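Local coordinates for clavulanic acid biosynthesis oligopeptide binding protein 2 (Streptomyces clavuligerus, PDB 2WOL), which probably binds peptides or related solutes as an extracellular solute-binding protein of the clavulanic acid biosynthetic pathway, at residues Y70-G75 and N541-P546; V56-R61 and F548-I553; A19-L24 and H295-R300; D239-A244 and D552-G557; F183-A188 and D456-Y461. All blocks are in the same frame, centred on the assembly; numbering follows the deposited sequence.

Contact 1 (Y70-G75 and N541-P546); sequences YPTDPG and NVYVHP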
# COMPACT_ATOMS: atom_id res chain seq x y z
N TYR A 70 -10.49 7.99 3.98
CA TYR A 70 -10.33 7.25 5.22
C TYR A 70 -10.50 8.22 6.39
O TYR A 70 -9.91 9.30 6.40
CB TYR A 70 -9.01 6.47 5.24
CG TYR A 70 -8.99 5.47 4.11
CD1 TYR A 70 -8.36 5.76 2.91
CD2 TYR A 70 -9.68 4.26 4.22
CE1 TYR A 70 -8.38 4.86 1.85
CE2 TYR A 70 -9.72 3.35 3.17
CZ TYR A 70 -9.07 3.67 1.98
OH TYR A 70 -9.09 2.79 0.92
N PRO A 71 -11.35 7.85 7.36
CA PRO A 71 -11.66 8.79 8.43
C PRO A 71 -10.46 9.01 9.36
O PRO A 71 -9.50 8.22 9.35
CB PRO A 71 -12.82 8.11 9.18
CG PRO A 71 -12.69 6.68 8.87
CD PRO A 71 -12.08 6.58 7.50
N THR A 72 -10.52 10.09 10.12
CA THR A 72 -9.47 10.42 11.07
C THR A 72 -9.73 9.63 12.35
O THR A 72 -10.38 10.10 13.29
CB THR A 72 -9.40 11.94 11.31
OG1 THR A 72 -9.24 12.59 10.04
CG2 THR A 72 -8.23 12.33 12.21
N ASP A 73 -9.24 8.39 12.36
CA ASP A 73 -9.59 7.41 13.38
C ASP A 73 -8.49 6.36 13.49
O ASP A 73 -8.16 5.71 12.50
CB ASP A 73 -10.92 6.74 12.99
CG ASP A 73 -11.57 5.96 14.14
OD1 ASP A 73 -10.88 5.54 15.09
OD2 ASP A 73 -12.80 5.76 14.07
N PRO A 74 -7.90 6.22 14.70
CA PRO A 74 -6.89 5.18 14.93
C PRO A 74 -7.44 3.76 14.99
O PRO A 74 -6.68 2.80 14.88
CB PRO A 74 -6.30 5.56 16.29
CG PRO A 74 -7.37 6.31 16.97
CD PRO A 74 -8.11 7.05 15.89
N GLY A 75 -8.76 3.63 15.17
CA GLY A 75 -9.40 2.32 15.30
C GLY A 75 -9.79 1.68 13.97
O GLY A 75 -9.53 2.24 12.91
N ASN A 541 -1.96 15.10 18.27
CA ASN A 541 -2.82 14.22 17.49
C ASN A 541 -2.05 13.23 16.62
O ASN A 541 -2.37 13.05 15.43
CB ASN A 541 -3.81 15.01 16.64
CG ASN A 541 -4.52 16.08 17.44
OD1 ASN A 541 -5.30 15.79 18.34
ND2 ASN A 541 -4.24 17.34 17.11
N VAL A 542 -1.05 12.59 17.21
CA VAL A 542 -0.26 11.58 16.50
C VAL A 542 -0.89 10.20 16.66
O VAL A 542 -1.13 9.74 17.77
CB VAL A 542 1.20 11.54 17.00
CG1 VAL A 542 2.00 10.50 16.21
CG2 VAL A 542 1.85 12.90 16.87
N TYR A 543 -1.15 9.54 15.53
CA TYR A 543 -1.64 8.17 15.57
C TYR A 543 -1.28 7.47 14.27
O TYR A 543 -1.22 8.11 13.21
CB TYR A 543 -3.16 8.10 15.81
CG TYR A 543 -4.01 8.50 14.63
CD1 TYR A 543 -4.54 7.54 13.77
CD2 TYR A 543 -4.29 9.84 14.37
CE1 TYR A 543 -5.33 7.90 12.68
CE2 TYR A 543 -5.08 10.22 13.27
CZ TYR A 543 -5.59 9.24 12.44
OH TYR A 543 -6.37 9.59 11.35
N VAL A 544 -1.03 6.17 14.35
CA VAL A 544 -0.80 5.35 13.17
C VAL A 544 -2.14 5.12 12.50
O VAL A 544 -3.06 4.56 13.10
CB VAL A 544 -0.13 4.00 13.53
CG1 VAL A 544 0.11 3.18 12.27
CG2 VAL A 544 1.18 4.23 14.27
N HIS A 545 -2.27 5.58 11.25
CA HIS A 545 -3.51 5.34 10.54
C HIS A 545 -3.56 3.88 10.08
O HIS A 545 -2.65 3.43 9.38
CB HIS A 545 -3.69 6.27 9.34
CG HIS A 545 -5.11 6.33 8.88
ND1 HIS A 545 -5.74 5.25 8.29
CD2 HIS A 545 -6.05 7.29 8.99
CE1 HIS A 545 -6.99 5.56 8.04
NE2 HIS A 545 -7.21 6.80 8.45
N PRO A 546 -4.62 3.15 10.47
CA PRO A 546 -4.68 1.72 10.15
C PRO A 546 -4.71 1.40 8.65
O PRO A 546 -4.34 0.29 8.26
CB PRO A 546 -5.97 1.25 10.83
CG PRO A 546 -6.78 2.47 11.01
CD PRO A 546 -5.81 3.60 11.22
O HOH W 1 -3.98 2.89 14.95

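Contact 2 (V56-R61 and F548-I553); sequences VWLLQR and FGLYDI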
# COMPACT_ATOMS: atom_id res chain seq x y z
N VAL A 56 3.15 9.65 -0.17
CA VAL A 56 2.60 10.76 -0.95
C VAL A 56 1.07 10.67 -0.96
O VAL A 56 0.39 11.70 -0.92
CB VAL A 56 3.19 10.84 -2.37
CG1 VAL A 56 2.59 12.01 -3.14
CG2 VAL A 56 4.71 10.99 -2.31
N TRP A 57 0.51 9.46 -0.98
CA TRP A 57 -0.94 9.30 -0.78
C TRP A 57 -1.33 9.91 0.56
O TRP A 57 -2.36 10.59 0.68
CB TRP A 57 -1.36 7.84 -0.82
CG TRP A 57 -1.09 7.14 -2.12
CD1 TRP A 57 -0.85 7.73 -3.34
CD2 TRP A 57 -1.03 5.72 -2.35
NE1 TRP A 57 -0.65 6.77 -4.30
CE2 TRP A 57 -0.75 5.53 -3.72
CE3 TRP A 57 -1.17 4.60 -1.52
CZ2 TRP A 57 -0.61 4.25 -4.28
CZ3 TRP A 57 -1.05 3.32 -2.08
CH2 TRP A 57 -0.76 3.17 -3.46
N LEU A 58 -0.50 9.67 1.57
CA LEU A 58 -0.70 10.22 2.90
C LEU A 58 -0.64 11.75 2.88
O LEU A 58 -1.48 12.43 3.48
CB LEU A 58 0.37 9.64 3.83
CG LEU A 58 0.32 9.92 5.33
CD1 LEU A 58 -0.84 9.16 5.97
CD2 LEU A 58 1.65 9.50 5.93
N LEU A 59 0.36 12.30 2.19
CA LEU A 59 0.51 13.74 2.03
C LEU A 59 -0.67 14.35 1.25
O LEU A 59 -1.06 15.49 1.51
CB LEU A 59 1.82 14.06 1.32
CG LEU A 59 2.20 15.53 1.10
CD1 LEU A 59 2.49 16.23 2.42
CD2 LEU A 59 3.39 15.60 0.17
N GLN A 60 -1.21 13.59 0.31
CA GLN A 60 -2.36 14.06 -0.48
C GLN A 60 -3.60 14.34 0.36
O GLN A 60 -4.49 15.08 -0.06
CB GLN A 60 -2.66 13.09 -1.62
CG GLN A 60 -1.77 13.31 -2.85
CD GLN A 60 -2.06 14.61 -3.57
OE1 GLN A 60 -3.08 15.26 -3.34
NE2 GLN A 60 -1.16 14.99 -4.47
N ARG A 61 -3.67 13.76 1.56
CA ARG A 61 -4.78 14.04 2.46
C ARG A 61 -4.79 15.52 2.91
O ARG A 61 -5.83 16.04 3.31
CB ARG A 61 -4.78 13.09 3.66
CG ARG A 61 -5.29 11.70 3.31
CD ARG A 61 -4.95 10.65 4.37
NE ARG A 61 -5.60 10.85 5.67
CZ ARG A 61 -6.88 10.58 5.94
NH1 ARG A 61 -7.71 10.14 4.99
NH2 ARG A 61 -7.34 10.77 7.17
N PHE A 548 -2.86 2.91 6.45
CA PHE A 548 -1.56 3.30 5.89
C PHE A 548 -0.37 2.63 6.56
O PHE A 548 0.67 2.43 5.92
CB PHE A 548 -1.37 4.82 5.97
CG PHE A 548 -2.24 5.61 5.03
CD1 PHE A 548 -3.54 5.96 5.39
CD2 PHE A 548 -1.75 6.03 3.81
CE1 PHE A 548 -4.35 6.70 4.53
CE2 PHE A 548 -2.55 6.78 2.93
CZ PHE A 548 -3.85 7.11 3.30
N GLY A 549 -0.49 2.32 7.85
CA GLY A 549 0.65 1.84 8.64
C GLY A 549 1.63 2.96 8.94
O GLY A 549 2.75 2.71 9.40
N LEU A 550 1.19 4.19 8.67
CA LEU A 550 1.97 5.41 8.85
C LEU A 550 1.13 6.39 9.65
O LEU A 550 -0.09 6.32 9.63
CB LEU A 550 2.28 6.05 7.49
CG LEU A 550 3.09 5.27 6.45
CD1 LEU A 550 3.10 6.00 5.11
CD2 LEU A 550 4.50 5.03 6.92
N TYR A 551 1.79 7.31 10.35
CA TYR A 551 1.07 8.38 11.05
C TYR A 551 0.20 9.18 10.09
O TYR A 551 0.61 9.47 8.97
CB TYR A 551 2.06 9.34 11.70
CG TYR A 551 2.87 8.81 12.86
CD1 TYR A 551 4.20 9.21 13.03
CD2 TYR A 551 2.32 7.93 13.79
CE1 TYR A 551 4.96 8.76 14.11
CE2 TYR A 551 3.07 7.46 14.86
CZ TYR A 551 4.39 7.88 15.01
OH TYR A 551 5.15 7.44 16.07
N ASP A 552 -0.99 9.57 10.55
CA ASP A 552 -1.85 10.42 9.73
C ASP A 552 -1.39 11.87 9.86
O ASP A 552 -1.86 12.61 10.73
CB ASP A 552 -3.32 10.27 10.11
CG ASP A 552 -4.25 10.86 9.07
OD1 ASP A 552 -3.81 11.10 7.92
OD2 ASP A 552 -5.44 11.06 9.39
N ILE A 553 -0.45 12.25 9.00
CA ILE A 553 0.15 13.58 9.00
C ILE A 553 -0.89 14.70 9.07
O ILE A 553 -0.72 15.65 9.82
CB ILE A 553 1.03 13.77 7.74
CG1 ILE A 553 2.10 12.68 7.65
CG2 ILE A 553 1.63 15.19 7.70
CD1 ILE A 553 3.09 12.62 8.80
O HOH W 2 -2.06 12.57 6.21

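Contact 3 (A19-L24 and H295-R300); sequences AGVGAL and HTDNPR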
# COMPACT_ATOMS: atom_id res chain seq x y z
N ALA A 19 1.87 4.02 22.18
CA ALA A 19 0.72 4.86 22.53
C ALA A 19 -0.07 5.34 21.31
O ALA A 19 -1.27 5.61 21.41
CB ALA A 19 1.16 6.04 23.39
N GLY A 20 0.62 5.44 20.17
CA GLY A 20 -0.01 5.88 18.92
C GLY A 20 -0.55 4.76 18.05
O GLY A 20 -0.97 4.99 16.92
N VAL A 21 -0.52 3.53 18.57
CA VAL A 21 -1.02 2.36 17.86
C VAL A 21 -2.39 2.00 18.41
O VAL A 21 -2.49 1.51 19.54
CB VAL A 21 -0.05 1.15 17.97
CG1 VAL A 21 -0.59 -0.06 17.20
CG2 VAL A 21 1.34 1.52 17.46
N GLY A 22 -3.43 2.26 17.63
CA GLY A 22 -4.81 2.01 18.07
C GLY A 22 -5.39 3.12 18.93
O GLY A 22 -6.52 3.02 19.40
N ALA A 23 -4.61 4.19 19.12
CA ALA A 23 -5.02 5.31 19.95
C ALA A 23 -4.32 6.60 19.53
O ALA A 23 -3.32 6.56 18.79
CB ALA A 23 -4.75 5.02 21.44
N LEU A 24 -4.85 7.72 19.99
CA LEU A 24 -4.35 9.04 19.63
C LEU A 24 -3.45 9.60 20.73
O LEU A 24 -3.79 9.55 21.91
CB LEU A 24 -5.54 9.99 19.40
CG LEU A 24 -5.28 11.40 18.86
CD1 LEU A 24 -5.09 11.35 17.37
CD2 LEU A 24 -6.43 12.33 19.20
N HIS A 295 8.63 7.50 23.16
CA HIS A 295 8.37 8.30 21.96
C HIS A 295 8.26 7.44 20.70
O HIS A 295 8.28 7.96 19.59
CB HIS A 295 9.49 9.33 21.75
CG HIS A 295 9.70 10.26 22.90
ND1 HIS A 295 8.75 11.17 23.30
CD2 HIS A 295 10.76 10.44 23.72
CE1 HIS A 295 9.22 11.87 24.32
NE2 HIS A 295 10.43 11.44 24.60
N THR A 296 8.15 6.12 20.88
CA THR A 296 8.22 5.19 19.76
C THR A 296 6.97 4.31 19.63
O THR A 296 6.44 3.82 20.63
CB THR A 296 9.49 4.31 19.86
OG1 THR A 296 10.63 5.16 19.98
CG2 THR A 296 9.66 3.43 18.64
N ASP A 297 6.52 4.13 18.39
CA ASP A 297 5.43 3.22 18.04
C ASP A 297 5.96 2.12 17.14
O ASP A 297 6.81 2.36 16.29
CB ASP A 297 4.32 3.99 17.33
CG ASP A 297 3.67 5.03 18.22
OD1 ASP A 297 3.26 4.67 19.34
OD2 ASP A 297 3.58 6.20 17.81
N ASN A 298 5.46 0.90 17.34
CA ASN A 298 5.94 -0.28 16.60
C ASN A 298 4.78 -1.00 15.90
O ASN A 298 4.47 -2.15 16.22
CB ASN A 298 6.68 -1.21 17.57
CG ASN A 298 7.46 -2.33 16.88
OD1 ASN A 298 7.79 -2.26 15.69
ND2 ASN A 298 7.76 -3.37 17.64
N PRO A 299 4.12 -0.33 14.93
CA PRO A 299 2.93 -0.91 14.31
C PRO A 299 3.27 -1.94 13.23
O PRO A 299 4.39 -1.96 12.72
CB PRO A 299 2.27 0.30 13.65
CG PRO A 299 3.42 1.15 13.25
CD PRO A 299 4.43 1.00 14.36
N ARG A 300 2.28 -2.77 12.90
CA ARG A 300 2.31 -3.54 11.67
C ARG A 300 2.08 -2.57 10.52
O ARG A 300 1.30 -1.62 10.67
CB ARG A 300 1.21 -4.59 11.66
CG ARG A 300 1.42 -5.74 12.62
CD ARG A 300 0.11 -6.44 12.88
NE ARG A 300 0.29 -7.69 13.62
CZ ARG A 300 0.49 -8.88 13.06
NH1 ARG A 300 0.55 -8.99 11.73
NH2 ARG A 300 0.63 -9.95 13.82

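Contact 4 (D239-A244 and D552-G557); sequences DPIRPA and DIQAMG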
# COMPACT_ATOMS: atom_id res chain seq x y z
N ASP A 239 -15.80 20.08 5.86
CA ASP A 239 -14.84 18.98 5.85
C ASP A 239 -14.92 18.17 7.14
O ASP A 239 -14.50 18.66 8.19
CB ASP A 239 -13.43 19.52 5.63
CG ASP A 239 -12.42 18.44 5.29
OD1 ASP A 239 -12.48 17.35 5.89
OD2 ASP A 239 -11.56 18.69 4.43
N PRO A 240 -15.46 16.93 7.07
CA PRO A 240 -15.60 16.07 8.25
C PRO A 240 -14.33 15.28 8.60
O PRO A 240 -14.33 14.52 9.58
CB PRO A 240 -16.71 15.11 7.83
CG PRO A 240 -16.52 14.95 6.36
CD PRO A 240 -15.99 16.28 5.86
N ILE A 241 -13.27 15.46 7.81
CA ILE A 241 -12.05 14.64 7.93
C ILE A 241 -10.87 15.42 8.53
O ILE A 241 -10.17 14.92 9.41
CB ILE A 241 -11.61 14.06 6.54
CG1 ILE A 241 -12.78 13.35 5.81
CG2 ILE A 241 -10.35 13.18 6.66
CD1 ILE A 241 -13.23 12.03 6.41
N ARG A 242 -10.68 16.65 8.06
CA ARG A 242 -9.40 17.35 8.23
C ARG A 242 -9.45 18.52 9.22
O ARG A 242 -10.16 19.50 8.98
CB ARG A 242 -8.91 17.84 6.86
CG ARG A 242 -8.71 16.72 5.87
CD ARG A 242 -8.53 17.22 4.46
NE ARG A 242 -8.56 16.10 3.53
CZ ARG A 242 -9.67 15.52 3.08
NH1 ARG A 242 -10.86 15.99 3.45
NH2 ARG A 242 -9.60 14.49 2.25
N PRO A 243 -8.67 18.42 10.32
CA PRO A 243 -8.62 19.53 11.28
C PRO A 243 -7.74 20.71 10.87
O PRO A 243 -7.87 21.79 11.45
CB PRO A 243 -8.05 18.87 12.54
CG PRO A 243 -7.19 17.78 12.02
CD PRO A 243 -7.85 17.28 10.76
N ALA A 244 -6.84 20.51 9.91
CA ALA A 244 -5.97 21.58 9.38
C ALA A 244 -5.40 22.50 10.46
O ALA A 244 -5.61 23.71 10.45
CB ALA A 244 -6.70 22.38 8.32
N ASP A 552 -0.99 9.57 10.55
CA ASP A 552 -1.85 10.42 9.73
C ASP A 552 -1.39 11.87 9.86
O ASP A 552 -1.86 12.61 10.73
CB ASP A 552 -3.32 10.27 10.11
CG ASP A 552 -4.25 10.86 9.07
OD1 ASP A 552 -3.81 11.10 7.92
OD2 ASP A 552 -5.44 11.06 9.39
N ILE A 553 -0.45 12.25 9.00
CA ILE A 553 0.15 13.58 9.00
C ILE A 553 -0.89 14.70 9.07
O ILE A 553 -0.72 15.65 9.82
CB ILE A 553 1.03 13.77 7.74
CG1 ILE A 553 2.10 12.68 7.65
CG2 ILE A 553 1.63 15.19 7.70
CD1 ILE A 553 3.09 12.62 8.80
N GLN A 554 -1.96 14.57 8.29
CA GLN A 554 -2.96 15.64 8.18
C GLN A 554 -3.64 15.98 9.51
O GLN A 554 -4.15 17.08 9.68
CB GLN A 554 -3.99 15.33 7.09
CG GLN A 554 -4.96 14.20 7.40
CD GLN A 554 -6.15 14.67 8.22
OE1 GLN A 554 -6.52 15.84 8.17
NE2 GLN A 554 -6.77 13.75 8.95
N ALA A 555 -3.66 15.01 10.43
CA ALA A 555 -4.32 15.19 11.72
C ALA A 555 -3.47 15.95 12.73
O ALA A 555 -3.97 16.42 13.75
CB ALA A 555 -4.73 13.85 12.29
N MET A 556 -2.17 16.07 12.45
CA MET A 556 -1.21 16.58 13.41
C MET A 556 -1.27 18.09 13.59
O MET A 556 -1.60 18.82 12.66
CB MET A 556 0.21 16.20 13.00
CG MET A 556 0.49 14.73 13.07
SD MET A 556 2.08 14.36 12.33
CE MET A 556 2.17 12.60 12.68
N GLY A 557 -0.94 18.53 14.80
CA GLY A 557 -0.71 19.94 15.07
C GLY A 557 0.56 20.12 15.88
O GLY A 557 1.34 19.18 16.06
O HOH W 3 -5.82 18.65 7.96

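Contact 5 (F183-A188 and D456-Y461); sequences FDHLMA and DFPTEY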
# COMPACT_ATOMS: atom_id res chain seq x y z
N PHE A 183 -15.67 -0.20 -4.31
CA PHE A 183 -15.56 1.04 -5.08
C PHE A 183 -15.31 2.31 -4.25
O PHE A 183 -14.60 3.21 -4.69
CB PHE A 183 -16.74 1.22 -6.03
CG PHE A 183 -16.46 2.15 -7.17
CD1 PHE A 183 -15.66 1.75 -8.25
CD2 PHE A 183 -16.99 3.44 -7.18
CE1 PHE A 183 -15.39 2.61 -9.29
CE2 PHE A 183 -16.73 4.31 -8.24
CZ PHE A 183 -15.93 3.89 -9.29
N ASP A 184 -15.88 2.38 -3.04
CA ASP A 184 -15.63 3.53 -2.16
C ASP A 184 -14.13 3.71 -1.91
O ASP A 184 -13.64 4.83 -1.72
CB ASP A 184 -16.34 3.37 -0.81
CG ASP A 184 -17.78 3.88 -0.81
OD1 ASP A 184 -18.21 4.58 -1.77
OD2 ASP A 184 -18.48 3.60 0.18
N HIS A 185 -13.39 2.60 -1.88
CA HIS A 185 -11.94 2.63 -1.69
C HIS A 185 -11.24 3.29 -2.86
O HIS A 185 -10.32 4.09 -2.67
CB HIS A 185 -11.39 1.23 -1.47
CG HIS A 185 -11.76 0.64 -0.15
ND1 HIS A 185 -11.00 0.80 0.98
CD2 HIS A 185 -12.84 -0.10 0.22
CE1 HIS A 185 -11.57 0.17 1.99
NE2 HIS A 185 -12.69 -0.38 1.56
N LEU A 186 -11.69 2.97 -4.07
CA LEU A 186 -11.13 3.59 -5.27
C LEU A 186 -11.42 5.09 -5.29
O LEU A 186 -10.59 5.87 -5.76
CB LEU A 186 -11.66 2.91 -6.54
CG LEU A 186 -11.41 1.40 -6.68
CD1 LEU A 186 -11.81 0.95 -8.08
CD2 LEU A 186 -9.96 0.99 -6.37
N MET A 187 -12.57 5.48 -4.75
CA MET A 187 -12.94 6.89 -4.70
C MET A 187 -12.23 7.65 -3.59
O MET A 187 -12.38 8.86 -3.47
CB MET A 187 -14.46 7.04 -4.58
CG MET A 187 -15.24 6.61 -5.82
SD MET A 187 -14.77 7.50 -7.32
CE MET A 187 -13.57 6.41 -8.08
N ALA A 188 -11.45 6.93 -2.78
CA ALA A 188 -10.67 7.52 -1.69
C ALA A 188 -9.21 7.73 -2.08
O ALA A 188 -8.42 8.25 -1.29
CB ALA A 188 -10.77 6.64 -0.43
N ASP A 456 -2.98 -1.75 -2.19
CA ASP A 456 -3.22 -0.36 -2.57
C ASP A 456 -4.48 0.21 -1.91
O ASP A 456 -4.71 1.42 -1.93
CB ASP A 456 -3.29 -0.21 -4.09
CG ASP A 456 -1.95 -0.48 -4.76
OD1 ASP A 456 -0.90 -0.30 -4.10
OD2 ASP A 456 -1.94 -0.86 -5.94
N PHE A 457 -5.29 -0.68 -1.34
CA PHE A 457 -6.43 -0.32 -0.49
C PHE A 457 -6.71 -1.46 0.49
O PHE A 457 -6.51 -2.63 0.14
CB PHE A 457 -7.67 0.12 -1.30
CG PHE A 457 -8.01 -0.78 -2.46
CD1 PHE A 457 -9.00 -1.76 -2.34
CD2 PHE A 457 -7.36 -0.62 -3.69
CE1 PHE A 457 -9.32 -2.58 -3.42
CE2 PHE A 457 -7.67 -1.44 -4.77
CZ PHE A 457 -8.66 -2.43 -4.64
N PRO A 458 -7.13 -1.14 1.73
CA PRO A 458 -7.18 -2.14 2.80
C PRO A 458 -8.39 -3.09 2.77
O PRO A 458 -9.21 -3.09 3.69
CB PRO A 458 -7.18 -1.29 4.08
CG PRO A 458 -7.87 -0.03 3.67
CD PRO A 458 -7.53 0.20 2.22
N THR A 459 -8.47 -3.89 1.71
CA THR A 459 -9.50 -4.92 1.60
C THR A 459 -8.85 -6.21 1.12
O THR A 459 -7.71 -6.21 0.64
CB THR A 459 -10.60 -4.55 0.58
OG1 THR A 459 -10.04 -4.48 -0.74
CG2 THR A 459 -11.28 -3.23 0.93
N GLU A 460 -9.60 -7.30 1.24
CA GLU A 460 -9.13 -8.60 0.75
C GLU A 460 -8.85 -8.59 -0.75
O GLU A 460 -7.85 -9.17 -1.20
CB GLU A 460 -10.12 -9.70 1.11
CG GLU A 460 -10.16 -10.07 2.58
CD GLU A 460 -11.14 -9.22 3.38
OE1 GLU A 460 -11.53 -8.13 2.91
OE2 GLU A 460 -11.51 -9.64 4.49
N TYR A 461 -9.70 -7.91 -1.52
CA TYR A 461 -9.45 -7.78 -2.95
C TYR A 461 -8.15 -7.03 -3.21
O TYR A 461 -7.30 -7.50 -3.95
CB TYR A 461 -10.60 -7.10 -3.70
CG TYR A 461 -10.32 -7.08 -5.19
CD1 TYR A 461 -10.71 -8.14 -6.00
CD2 TYR A 461 -9.62 -6.02 -5.78
CE1 TYR A 461 -10.43 -8.15 -7.36
CE2 TYR A 461 -9.33 -6.02 -7.14
CZ TYR A 461 -9.74 -7.09 -7.92
OH TYR A 461 -9.45 -7.09 -9.27

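Contact 1 (Y70-G75 and N541-P546)
Pro74 and His545 are the residues whose CA atoms come nearest, 5.5 Å apart, where the irregular loop 70-75 lies beside the short, weakly bonded strand 544-545. Asp73 OD1 accepts from Gly75 N in an Asx turn. The imidazole of His545 supplies the direct bond: NE2 donates to Pro71 O at 2.8 Å, nearly along the C=O axis, while Ala547 N holds ND1. Strand 544-545 forms a small antiparallel hairpin with strand 550-551, in the C-terminal part of a type II periplasmic-binding-protein fold. Tyr543, its CG between backbone N and carbonyl carbon (chi1 74°), crosses Pro74 at about a right angle, with Pro74 CD over one face of its ring, toward the rim, and Pro74 CB 3.7 Å from Tyr543 CD1. Tyr543 OH lies 3.2 Å from Thr72 CA and makes a weak hydrogen bond to Asp552 OD2. Pro546 CD rests 3.4 Å from Asp73 O, and one water donates to both Pro74 O and Val544 O.

Contact 2 (V56-R61 and F548-I553)
Leu58 and Asp552 are the nearest pair, CA to CA 6.9 Å, where helix 54-63 lies against the segment that runs through strand 550-551. The setting is a helix covering one side of the C-terminal beta hairpin in a periplasmic-binding-protein fold, and it illustrates how an apolar side chain and an ion pair can share one interface. Leu58 is the apolar centre. Its CG stands anti to the backbone N (chi1 -173°), and both methyl groups lie against Tyr551 O, CD2 at 3.2 Å. CD1 also sits over the face of the Phe548 ring in a CH-pi contact, 4.0 Å from its centroid and offset toward the rim. CD2 meets Ile553 CG1 at 3.6 Å and packs on Leu550 CB. Beside it, Arg61 bends at chi3 (66°) and grips the Asp552 carboxylate side-on: NE bonds OD1 and NH2 bonds OD2, each at 2.9 Å. Both nitrogens meet the syn sides from somewhat out of the carboxylate plane, in keeping with the 42° between guanidinium and carboxylate planes. Such a two-pronged ion pair would be expected to stabilise both charges in this buried place. The third nitrogen, NH1, is taken by Tyr70 O, which adds another hold on the group. A water completes the contact, donating to Leu58 O at 2.8 Å and to Asp552 OD1 at 2.9 Å.

Contact 3 (A19-L24 and H295-R300)
Asp297, on strand 296-297, meets Gly20 and Val21 of the loop 19-24, and Asp297 and Val21 carry most of the contact. The strand pairs antiparallel with the long strand 523-534 in the large mixed sheet of this periplasmic-binding-protein fold, whereas the loop belongs to the N-terminal part of the chain, ahead of strand 34-39. Starting at the base, Asp297 CB packs against a methyl of Val21, 3.9 Å from CG2, and the two side chains slide past each other in opposite directions. The next atom, CG, stands anti to the carbonyl carbon (chi1 -64°) and lies 3.6 Å from Gly20 N. At the tip the carboxylate splits its duties. OD1 accepts from Gly20 N at 2.9 Å, with an N-H...O angle of 154°; the donor comes from above the carboxylate plane, 41° out of it. OD2 lies 3.8 Å from Gly20 CA, but its polar partners are Tyr551 OH and Arg535 NE, the latter in a salt bridge. The buried charge is therefore probably balanced by the arginine, while a loop amide and a tyrosine hydroxyl would fix the orientation of the group. Gly20 is also tied to the hairpin of strands 544-545 and 550-551, through a backbone hydrogen bond with Val544. Farther along the segment, the side chains of Val21 and Pro299 cross at about a right angle, with Val21 CG2 4.1 Å from Pro299 CB.

Contact 4 (D239-A244 and D552-G557)
Gln554 and the Arg242-Pro243 pair meet where a loop of the mixed five-stranded sheet, between strands 225-230 and 248-253, faces the 3-10 turn 553-555 that follows the C-terminal hairpin. The conformation of the glutamine decides the contact. Its CG lies between the backbone N and the carbonyl carbon (chi1 71°), and chi2 (84°) bends CD back. NE2 donates to Asp552 OD2 at 3.0 Å; the acceptor lies in the amide plane, whereas the nitrogen stands above the carboxylate plane. With NE2 so engaged, OE1 faces the other loop, 3.2 Å from Pro243 CD and 3.3 Å from Arg242 CG. Arg242, by contrast, is extended from CG to NE and crosses the glutamine at about a right angle, taking its polar end to Arg61 O, Asp239 OD2 and Asp84. The Asp239 side chain braces the loop from within: OD1 accepts from Ile241 N in an Asx turn and from Arg242 N. Pro243 CG packs 3.9 Å from Ala555 CA, and a water bridges Ala244 N and Gln554 O. Direct contact is thus largely of carbons against the glutamine oxygen, while the polar groups find partners within their own segment or in neighbouring parts of the chain.

Contact 5 (F183-A188 and D456-Y461)
Thr459 and His185 meet tip to tip in the tight part of the contact. The threonine methyl CG2 lies over one face of the imidazole, 3.5 Å from the ring centroid and only 3.2 Å from NE2, in a CH-pi contact. Thr459 OG1 caps Gly462 N at the start of helix 460-468 and bonds Asp182. In the buried part, a second CH-pi contact sets Leu186 CD2 over the face of Phe457, 4.2 Å from its centroid. Toward solvent lie the partly exposed His185 and Pro458, with Pro458 CD 3.7 Å from His185 ND1, which Tyr70 OH bonds. The contact joins two facing parts of the periplasmic-binding-protein fold, and a glycerol hydrogen-bonded by Asp456, probably from the crystallisation liquor, may mark a pocket beside it. Helix 183-186 packs through Leu186 and Phe183 on helix 140-144, Phe183 also on strand 98-102, while segment 456-461 leads from strand 448-453 into helix 460-468, beside helix 503-520.

From the N terminus, the loop 19-24 opens contact 3, helix 54-63 opens contact 2 and the loop 70-75 opens contact 1. Segments 183-188 and 239-244 then open contacts 5 and 4. Contact 3 closes first, at 295-300, followed by contact 5 at 456-461, contact 1 at 541-546, contact 2 at 548-553 and contact 4 at 552-557. Contact 5 thus nests within contact 1, and contact 1 within contact 2, while contact 3 crosses all the others and contact 4 crosses contacts 1 and 5. Contacts 1, 2 and 4 bring early and mid-chain elements to the C-terminal hairpin and the segment after it; contact 3 ties the N-terminal loop to the large mixed sheet; contact 5 joins helix 183-186 to the loop leading into helix 460-468.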